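Local structure of Lysine/ornithine decarboxylase (Selenomonas ruminantium, 5GJO) at the interface of chains A and B. The protein decarboxylates L-lysine and L-ornithine to cadaverine and putrescine with similar efficiency, using pyridoxal 5'-phosphate and working as a homodimer. Residues are numbered along the deposited sequence; one frame, centred on the assembly and turned at random. Chains: chain A/B, Lysine/ornithine decarboxylase.

Contact 1: the interface of chains A and B. Residues chain A 299, 356-359; chain B 299, 356-359.
A:Tyr299 and B:Tyr299 meet at the two-fold axis, where self-paired residues help close the homodimer, each contributing the CE2 edge of its phenol ring. The CE2 atoms of A:Tyr299 and B:Tyr299 lie 3.6 Å apart. The long axes of the side chains cross at about a right angle and the ring planes are turned roughly 70° from each other, so the rings meet by their rims rather than stack. Each hydroxyl oxygen lies beside the partner's rim, OH of A:Tyr299 being 3.7 Å from CE2 of B:Tyr299. A second apolar contact joins the two copies of Thr359, whose methyl groups face each other across the axis, with CG2 of A:Thr359 3.7 Å from CG2 of B:Thr359. In each threonine the methyl stands anti to the carbonyl carbon while the hydroxyl OG1 sits between the backbone N and the carbonyl carbon (chi1 74° and 68°), which presents carbon to the partner. Threonine carbons against backbone carbonyls form the third kind of contact. The 3-10 turn 355-357 and A:Ala358 offer their carbonyls to B:Thr359, and the twin contact repeats this. CB of B:Thr359 lies 4.0 Å from O of A:Ala358, and its CG2 approaches O of A:Ser357 to 3.4 Å.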
loop_
_atom_site.group_PDB
_atom_site.type_symbol
_atom_site.label_atom_id
_atom_site.label_comp_id
_atom_site.label_asym_id
_atom_site.label_seq_id
_atom_site.Cartn_x
_atom_site.Cartn_y
_atom_site.Cartn_z
ATOM N N TYR A 299 5.665 -1.584 -5.228
ATOM C CA TYR A 299 6.076 -0.190 -5.290
ATOM C C TYR A 299 7.561 0.001 -5.524
ATOM O O TYR A 299 7.956 1.075 -5.958
ATOM C CB TYR A 299 5.690 0.606 -4.034
ATOM C CG TYR A 299 4.247 0.873 -3.885
ATOM C CD1 TYR A 299 3.652 1.907 -4.553
ATOM C CD2 TYR A 299 3.462 0.095 -3.062
ATOM C CE1 TYR A 299 2.316 2.124 -4.451
ATOM C CE2 TYR A 299 2.106 0.357 -2.933
ATOM C CZ TYR A 299 1.545 1.350 -3.654
ATOM O OH TYR A 299 0.195 1.678 -3.501
ATOM N N VAL A 356 6.808 0.507 5.616
ATOM C CA VAL A 356 6.258 1.834 5.360
ATOM C C VAL A 356 5.209 1.861 4.319
ATOM O O VAL A 356 4.466 2.834 4.271
ATOM C CB VAL A 356 7.354 2.882 5.021
ATOM C CG1 VAL A 356 8.234 3.020 6.162
ATOM C CG2 VAL A 356 8.195 2.484 3.811
ATOM N N SER A 357 5.140 0.861 3.422
ATOM C CA SER A 357 4.037 0.800 2.444
ATOM C C SER A 357 3.067 -0.337 2.734
ATOM O O SER A 357 2.245 -0.719 1.909
ATOM C CB SER A 357 4.525 0.816 0.994
ATOM O OG SER A 357 5.543 -0.206 0.883
ATOM N N ALA A 358 3.114 -0.887 3.942
ATOM C CA ALA A 358 2.110 -1.881 4.379
ATOM C C ALA A 358 0.747 -1.198 4.600
ATOM O O ALA A 358 0.675 -0.028 4.891
ATOM C CB ALA A 358 2.506 -2.529 5.703
ATOM N N THR A 359 -0.275 -1.999 4.546
ATOM C CA THR A 359 -1.689 -1.549 4.633
ATOM C C THR A 359 -2.475 -2.479 5.545
ATOM O O THR A 359 -2.051 -3.626 5.917
ATOM C CB THR A 359 -2.412 -1.601 3.264
ATOM O OG1 THR A 359 -2.694 -2.967 2.937
ATOM C CG2 THR A 359 -1.594 -1.013 2.256
ATOM N N TYR B 299 -2.491 -1.803 -7.349
ATOM C CA TYR B 299 -3.001 -3.088 -6.902
ATOM C C TYR B 299 -4.274 -3.579 -7.656
ATOM O O TYR B 299 -4.558 -4.734 -7.655
ATOM C CB TYR B 299 -3.334 -3.079 -5.425
ATOM C CG TYR B 299 -2.143 -3.059 -4.565
ATOM C CD1 TYR B 299 -1.434 -4.209 -4.320
ATOM C CD2 TYR B 299 -1.757 -1.923 -3.924
ATOM C CE1 TYR B 299 -0.352 -4.246 -3.452
ATOM C CE2 TYR B 299 -0.626 -1.927 -3.128
ATOM C CZ TYR B 299 0.073 -3.132 -2.860
ATOM O OH TYR B 299 1.208 -3.152 -1.990
ATOM N N VAL B 356 -8.803 1.536 1.194
ATOM C CA VAL B 356 -8.370 0.289 1.838
ATOM C C VAL B 356 -6.944 -0.132 1.593
ATOM O O VAL B 356 -6.434 -0.949 2.407
ATOM C CB VAL B 356 -9.273 -0.940 1.580
ATOM C CG1 VAL B 356 -10.594 -0.679 2.146
ATOM C CG2 VAL B 356 -9.430 -1.322 0.131
ATOM N N SER B 357 -6.326 0.339 0.527
ATOM C CA SER B 357 -4.895 0.003 0.249
ATOM C C SER B 357 -4.042 1.275 0.382
ATOM O O SER B 357 -2.874 1.313 0.012
ATOM C CB SER B 357 -4.766 -0.721 -1.116
ATOM O OG SER B 357 -5.360 0.040 -2.151
ATOM N N ALA B 358 -4.605 2.346 0.970
ATOM C CA ALA B 358 -3.827 3.567 1.278
ATOM C C ALA B 358 -2.833 3.260 2.410
ATOM O O ALA B 358 -3.041 2.350 3.252
ATOM C CB ALA B 358 -4.740 4.745 1.613
ATOM N N THR B 359 -1.770 4.039 2.482
ATOM C CA THR B 359 -0.700 3.844 3.445
ATOM C C THR B 359 -0.282 5.166 4.045
ATOM O O THR B 359 -0.616 6.230 3.512
ATOM C CB THR B 359 0.625 3.356 2.714
ATOM O OG1 THR B 359 1.169 4.418 1.865
ATOM C CG2 THR B 359 0.365 2.111 1.875
#

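Contact 2: the interface of chains A and B. Residues chain A 275-278; chain B 117-120.
A:Thr275 and B:Ser120 meet directly: the serine hydroxyl OG donates to the backbone O of A:Thr275 at 2.9 Å, tilted 21° from the carbonyl plane. A:Arg278 uses NH1 to hold the backbone O of B:Asp117 at 3.1 Å, within the carbonyl plane, and forms a long salt bridge from NH1 to OD1 of B:Asp118 at 3.7 Å. A:Lys276 bends at its last torsion and brings NZ to OD1 of B:Asp117, a salt bridge of 3.1 Å, weak as a hydrogen bond. OD2 of B:Asp118 lies 2.9 Å from O of A:Thr275, a close acceptor-acceptor approach, probably unfavourable and perhaps eased by the shared donors B:Ser120 OG and water 2. Farther out, water 2 ties OD2 to OG1 of A:Thr275 and N of A:Thr277, water 3 links OD1 to N of A:Arg278, and water 1 joins the lysine amine to OD2 of B:Asp117. B:Asp118 (CG away from the backbone N, chi1 -163°) accepts N of B:Ser120 at OD2; OG of B:Ser120, 2.9 Å from OD2 of B:Asp118 on the opposite face, must share its one proton with the threonine O. The end of strand 266-276 and the loop after it dock on the turn from strand 113-116 into the 3-10 helix 119-121 of the partner's barrel.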
loop_
_atom_site.group_PDB
_atom_site.type_symbol
_atom_site.label_atom_id
_atom_site.label_comp_id
_atom_site.label_asym_id
_atom_site.label_seq_id
_atom_site.Cartn_x
_atom_site.Cartn_y
_atom_site.Cartn_z
ATOM N N THR A 275 -1.276 -24.950 3.093
ATOM C CA THR A 275 -0.609 -25.574 1.982
ATOM C C THR A 275 -1.627 -25.951 0.901
ATOM O O THR A 275 -2.854 -26.058 1.160
ATOM C CB THR A 275 0.100 -26.851 2.370
ATOM O OG1 THR A 275 -0.858 -27.812 2.876
ATOM C CG2 THR A 275 1.138 -26.576 3.496
ATOM N N LYS A 276 -1.130 -26.110 -0.316
ATOM C CA LYS A 276 -1.875 -26.704 -1.409
ATOM C C LYS A 276 -0.928 -27.690 -2.073
ATOM O O LYS A 276 -0.058 -27.294 -2.796
ATOM C CB LYS A 276 -2.334 -25.624 -2.376
ATOM C CG LYS A 276 -3.167 -24.551 -1.713
ATOM C CD LYS A 276 -3.433 -23.376 -2.611
ATOM C CE LYS A 276 -4.239 -22.303 -1.905
ATOM N NZ LYS A 276 -5.336 -22.781 -1.022
ATOM N N THR A 277 -1.106 -28.971 -1.798
ATOM C CA THR A 277 -0.199 -29.991 -2.322
ATOM C C THR A 277 -0.650 -30.648 -3.621
ATOM O O THR A 277 0.083 -31.464 -4.197
ATOM C CB THR A 277 0.042 -31.098 -1.287
ATOM O OG1 THR A 277 -1.221 -31.687 -0.939
ATOM C CG2 THR A 277 0.711 -30.540 -0.029
ATOM N N ARG A 278 -1.840 -30.312 -4.115
ATOM C CA ARG A 278 -2.354 -31.000 -5.277
ATOM C C ARG A 278 -1.480 -30.680 -6.489
ATOM O O ARG A 278 -0.908 -29.593 -6.608
ATOM C CB ARG A 278 -3.816 -30.538 -5.540
ATOM C CG ARG A 278 -3.985 -29.094 -6.064
ATOM C CD ARG A 278 -5.459 -28.913 -6.459
ATOM N NE ARG A 278 -6.341 -29.122 -5.329
ATOM C CZ ARG A 278 -6.702 -28.167 -4.465
ATOM N NH1 ARG A 278 -7.536 -28.420 -3.454
ATOM N NH2 ARG A 278 -6.192 -26.951 -4.568
ATOM N N ASP B 117 -11.043 -24.259 0.423
ATOM C CA ASP B 117 -10.699 -24.826 -0.874
ATOM C C ASP B 117 -9.584 -25.875 -0.844
ATOM O O ASP B 117 -9.101 -26.279 -1.863
ATOM C CB ASP B 117 -10.427 -23.716 -1.894
ATOM C CG ASP B 117 -9.230 -22.851 -1.536
ATOM O OD1 ASP B 117 -8.405 -23.303 -0.750
ATOM O OD2 ASP B 117 -9.149 -21.734 -2.062
ATOM N N ASP B 118 -9.194 -26.312 0.342
ATOM C CA ASP B 118 -8.091 -27.258 0.446
ATOM C C ASP B 118 -8.264 -28.220 1.608
ATOM O O ASP B 118 -8.797 -27.854 2.617
ATOM C CB ASP B 118 -6.793 -26.485 0.632
ATOM C CG ASP B 118 -5.568 -27.322 0.350
ATOM O OD1 ASP B 118 -5.187 -27.376 -0.815
ATOM O OD2 ASP B 118 -5.016 -27.915 1.275
ATOM N N PRO B 119 -7.768 -29.435 1.484
ATOM C CA PRO B 119 -7.911 -30.310 2.633
ATOM C C PRO B 119 -7.138 -29.853 3.881
ATOM O O PRO B 119 -7.535 -30.193 5.022
ATOM C CB PRO B 119 -7.302 -31.636 2.149
ATOM C CG PRO B 119 -6.537 -31.311 0.940
ATOM C CD PRO B 119 -7.197 -30.125 0.310
ATOM N N SER B 120 -6.075 -29.043 3.680
ATOM C CA SER B 120 -5.298 -28.540 4.842
ATOM C C SER B 120 -6.080 -27.540 5.660
ATOM O O SER B 120 -5.701 -27.231 6.750
ATOM C CB SER B 120 -3.957 -27.999 4.400
ATOM O OG SER B 120 -4.097 -26.748 3.724
HETATM O O HOH W 1 -6.786 -20.383 -1.342
HETATM O O HOH W 2 -2.658 -29.099 0.923
HETATM O O HOH W 3 -4.124 -29.271 -2.335
#

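Contact 3: the interface of chains A and B. Residues chain A 298-299, 301; chain B 325, 327.
The end of the short helix 296-299 and the loop after it in chain A meet the loop of chain B that runs from the catalytic cysteine towards strand 329-331. B:Ile327 makes the direct contact with its outermost methyl. CD1 comes to 3.6 Å from the backbone O of A:Tyr299, and it also lies 3.9 Å from NE2 of A:His301, although that imidazole is poorly ordered and its position should be read with caution. The isoleucine extends CG1 away from its backbone N (chi1 -155°) and continues nearly straight (chi2 172°), which carries the methyl across to the helix end. A polar bridge lies beside this contact: water 4 bonds the carbonyl O of A:Tyr299 at 2.8 Å and OD1 of B:Asp325 at 2.9 Å. That same OD1 accepts the backbone N of B:Ile327 at 2.9 Å, from above the carboxylate plane, so the aspartate braces its own loop while reaching the partner through water. Because B:Asp325 directly follows B:Cys324, the probable proton donor of the shared active site, seating this loop against chain A probably helps to hold the cysteine-bearing segment in the partner's active site.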
loop_
_atom_site.group_PDB
_atom_site.type_symbol
_atom_site.label_atom_id
_atom_site.label_comp_id
_atom_site.label_asym_id
_atom_site.label_seq_id
_atom_site.Cartn_x
_atom_site.Cartn_y
_atom_site.Cartn_z
ATOM N N MET A 298 5.657 -4.474 -5.289
ATOM C CA MET A 298 4.818 -3.635 -6.148
ATOM C C MET A 298 5.380 -2.235 -6.319
ATOM O O MET A 298 5.543 -1.715 -7.442
ATOM C CB MET A 298 3.423 -3.557 -5.523
ATOM C CG MET A 298 2.709 -4.885 -5.508
ATOM S SD MET A 298 2.433 -5.472 -7.219
ATOM C CE MET A 298 1.784 -3.795 -7.845
ATOM N N TYR A 299 5.665 -1.584 -5.228
ATOM C CA TYR A 299 6.076 -0.190 -5.290
ATOM C C TYR A 299 7.561 0.001 -5.524
ATOM O O TYR A 299 7.956 1.075 -5.958
ATOM C CB TYR A 299 5.690 0.606 -4.034
ATOM C CG TYR A 299 4.247 0.873 -3.885
ATOM C CD1 TYR A 299 3.652 1.907 -4.553
ATOM C CD2 TYR A 299 3.462 0.095 -3.062
ATOM C CE1 TYR A 299 2.316 2.124 -4.451
ATOM C CE2 TYR A 299 2.106 0.357 -2.933
ATOM C CZ TYR A 299 1.545 1.350 -3.654
ATOM O OH TYR A 299 0.195 1.678 -3.501
ATOM N N HIS A 301 9.708 -2.438 -6.914
ATOM C CA HIS A 301 10.158 -3.391 -7.922
ATOM C C HIS A 301 11.121 -4.430 -7.313
ATOM O O HIS A 301 12.130 -4.801 -7.934
ATOM C CB HIS A 301 10.874 -2.686 -9.107
ATOM C CG HIS A 301 10.181 -1.447 -9.574
ATOM N ND1 HIS A 301 10.807 -0.207 -9.584
ATOM C CD2 HIS A 301 8.889 -1.224 -9.927
ATOM C CE1 HIS A 301 9.938 0.716 -9.963
ATOM N NE2 HIS A 301 8.769 0.130 -10.185
ATOM N N ASP B 325 8.629 9.869 -4.292
ATOM C CA ASP B 325 8.883 8.716 -5.123
ATOM C C ASP B 325 8.533 8.961 -6.590
ATOM O O ASP B 325 7.474 9.451 -6.906
ATOM C CB ASP B 325 8.064 7.548 -4.596
ATOM C CG ASP B 325 8.523 6.209 -5.131
ATOM O OD1 ASP B 325 8.910 6.081 -6.282
ATOM O OD2 ASP B 325 8.446 5.258 -4.383
ATOM N N ILE B 327 7.674 6.901 -8.724
ATOM C CA ILE B 327 6.522 6.096 -9.125
ATOM C C ILE B 327 5.163 6.793 -8.955
ATOM O O ILE B 327 4.178 6.333 -9.450
ATOM C CB ILE B 327 6.506 4.730 -8.419
ATOM C CG1 ILE B 327 5.729 3.709 -9.225
ATOM C CG2 ILE B 327 5.954 4.833 -7.023
ATOM C CD1 ILE B 327 5.875 2.323 -8.655
HETATM O O HOH W 4 9.512 3.244 -6.648
#

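Contact 4: the interface of chains A and B. Residues chain A 52, 73, 94-95; chain B 322, 324, 362, 364.
This contact belongs to the composite active site of the class-II decarboxylase dimer, where A:Lys52 and neighbouring loops of the cofactor barrel of one chain face the catalytic cysteine loop of the other. A:Asn95 grips that loop: its ND2 donates to the backbone O of B:Pro322 at 3.0 Å, almost straight (175° at the hydrogen) and in the plane of the amide. ND2 also donates to the backbone O of A:Ala73 at 3.0 Å, so two carbonyls from different chains fix the rotation of the amide, which points away from its own backbone N (chi1 -167°). Water 5 adds a bridge from OD1 of A:Asn95 to O of B:Pro322. B:Cys324 lies over a face of this amide, its SG 3.7 Å from CG of A:Asn95. Behind it, OD1 of B:Asn362 accepts the backbone N of B:Cys324 at 3.0 Å and so helps to place the cysteine. The B:Asn362 side chain runs alongside A:Lys52, with ND2 3.6 Å from CB of the lysine, while its CG packs on the methyl of A:Ala73. CE of A:Lys52 lies 3.9 Å from CB of B:Cys324. CZ of B:Phe364 lies 3.8 Å from O of A:Ala73. The site brings B:Cys324, the probable proton donor, beside the lysine that forms the pyridoxal phosphate aldimine in this family, a linkage absent here, so each active site is built from both subunits.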
loop_
_atom_site.group_PDB
_atom_site.type_symbol
_atom_site.label_atom_id
_atom_site.label_comp_id
_atom_site.label_asym_id
_atom_site.label_seq_id
_atom_site.Cartn_x
_atom_site.Cartn_y
_atom_site.Cartn_z
ATOM N N LYS A 52 11.838 8.160 5.683
ATOM C CA LYS A 52 10.823 7.576 4.814
ATOM C C LYS A 52 11.112 6.072 4.598
ATOM O O LYS A 52 10.210 5.298 4.408
ATOM C CB LYS A 52 10.826 8.277 3.442
ATOM C CG LYS A 52 12.207 8.403 2.825
ATOM C CD LYS A 52 12.247 9.137 1.488
ATOM C CE LYS A 52 11.608 10.517 1.557
ATOM N NZ LYS A 52 12.405 11.522 2.294
ATOM N N ALA A 73 9.794 14.213 5.002
ATOM C CA ALA A 73 8.985 14.344 3.766
ATOM C C ALA A 73 7.638 14.944 3.976
ATOM O O ALA A 73 6.948 15.171 2.971
ATOM C CB ALA A 73 8.758 12.961 3.185
ATOM N N ALA A 94 12.940 17.969 2.900
ATOM C CA ALA A 94 13.426 17.759 1.534
ATOM C C ALA A 94 12.396 17.190 0.558
ATOM O O ALA A 94 12.781 16.599 -0.481
ATOM C CB ALA A 94 14.612 16.852 1.566
ATOM N N ASN A 95 11.152 17.369 0.841
ATOM C CA ASN A 95 10.128 17.170 -0.184
ATOM C C ASN A 95 10.100 18.459 -0.993
ATOM O O ASN A 95 9.772 19.535 -0.422
ATOM C CB ASN A 95 8.849 16.906 0.450
ATOM C CG ASN A 95 7.799 16.384 -0.515
ATOM O OD1 ASN A 95 7.770 16.765 -1.698
ATOM N ND2 ASN A 95 6.969 15.426 -0.026
ATOM N N PRO B 322 2.004 13.517 -3.959
ATOM C CA PRO B 322 2.788 14.337 -3.074
ATOM C C PRO B 322 4.044 13.644 -2.511
ATOM O O PRO B 322 4.865 14.274 -1.872
ATOM C CB PRO B 322 1.797 14.633 -1.952
ATOM C CG PRO B 322 1.070 13.335 -1.829
ATOM C CD PRO B 322 0.834 12.958 -3.298
ATOM N N CYS B 324 7.808 11.565 -2.405
ATOM C CA CYS B 324 9.143 11.781 -2.919
ATOM C C CYS B 324 9.580 10.690 -3.886
ATOM O O CYS B 324 10.732 10.588 -4.216
ATOM C CB CYS B 324 10.156 11.862 -1.790
ATOM S SG CYS B 324 9.895 13.345 -0.817
ATOM N N ASN B 362 5.844 7.956 3.604
ATOM C CA ASN B 362 6.372 9.300 3.666
ATOM C C ASN B 362 5.758 10.063 4.844
ATOM O O ASN B 362 5.941 11.247 4.965
ATOM C CB ASN B 362 6.087 10.081 2.389
ATOM C CG ASN B 362 7.192 9.981 1.341
ATOM O OD1 ASN B 362 7.300 10.851 0.508
ATOM N ND2 ASN B 362 7.978 8.922 1.369
ATOM N N PHE B 364 2.617 10.716 5.428
ATOM C CA PHE B 364 1.294 11.335 5.106
ATOM C C PHE B 364 0.181 10.666 5.875
ATOM O O PHE B 364 0.242 9.472 6.264
ATOM C CB PHE B 364 1.075 11.297 3.560
ATOM C CG PHE B 364 1.975 12.211 2.813
ATOM C CD1 PHE B 364 1.852 13.585 2.973
ATOM C CD2 PHE B 364 2.968 11.752 1.960
ATOM C CE1 PHE B 364 2.683 14.472 2.306
ATOM C CE2 PHE B 364 3.780 12.637 1.278
ATOM C CZ PHE B 364 3.657 13.981 1.432
HETATM O O HOH W 5 6.738 15.740 -3.996
HETATM O O HOH W 6 7.365 6.304 5.274
#

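Contacts 1, 3 and 4 form the central part of the dimer interface, whereas contact 2 stands at its periphery, with C-alpha centres about 29 Å from contact 1 and about 43 Å from contact 4. Contacts 1 and 3 share A:Tyr299, their centres about 11 Å apart: its ring serves the two-fold axis and its carbonyl the partner's loop. Contacts 3 and 4, about 14 Å apart, hold successive stretches of one chain B loop around the catalytic cysteine. Two-fold symmetry repeats contacts 2, 3 and 4, so the dimer probably supports both shared active sites from the axis and from the rim.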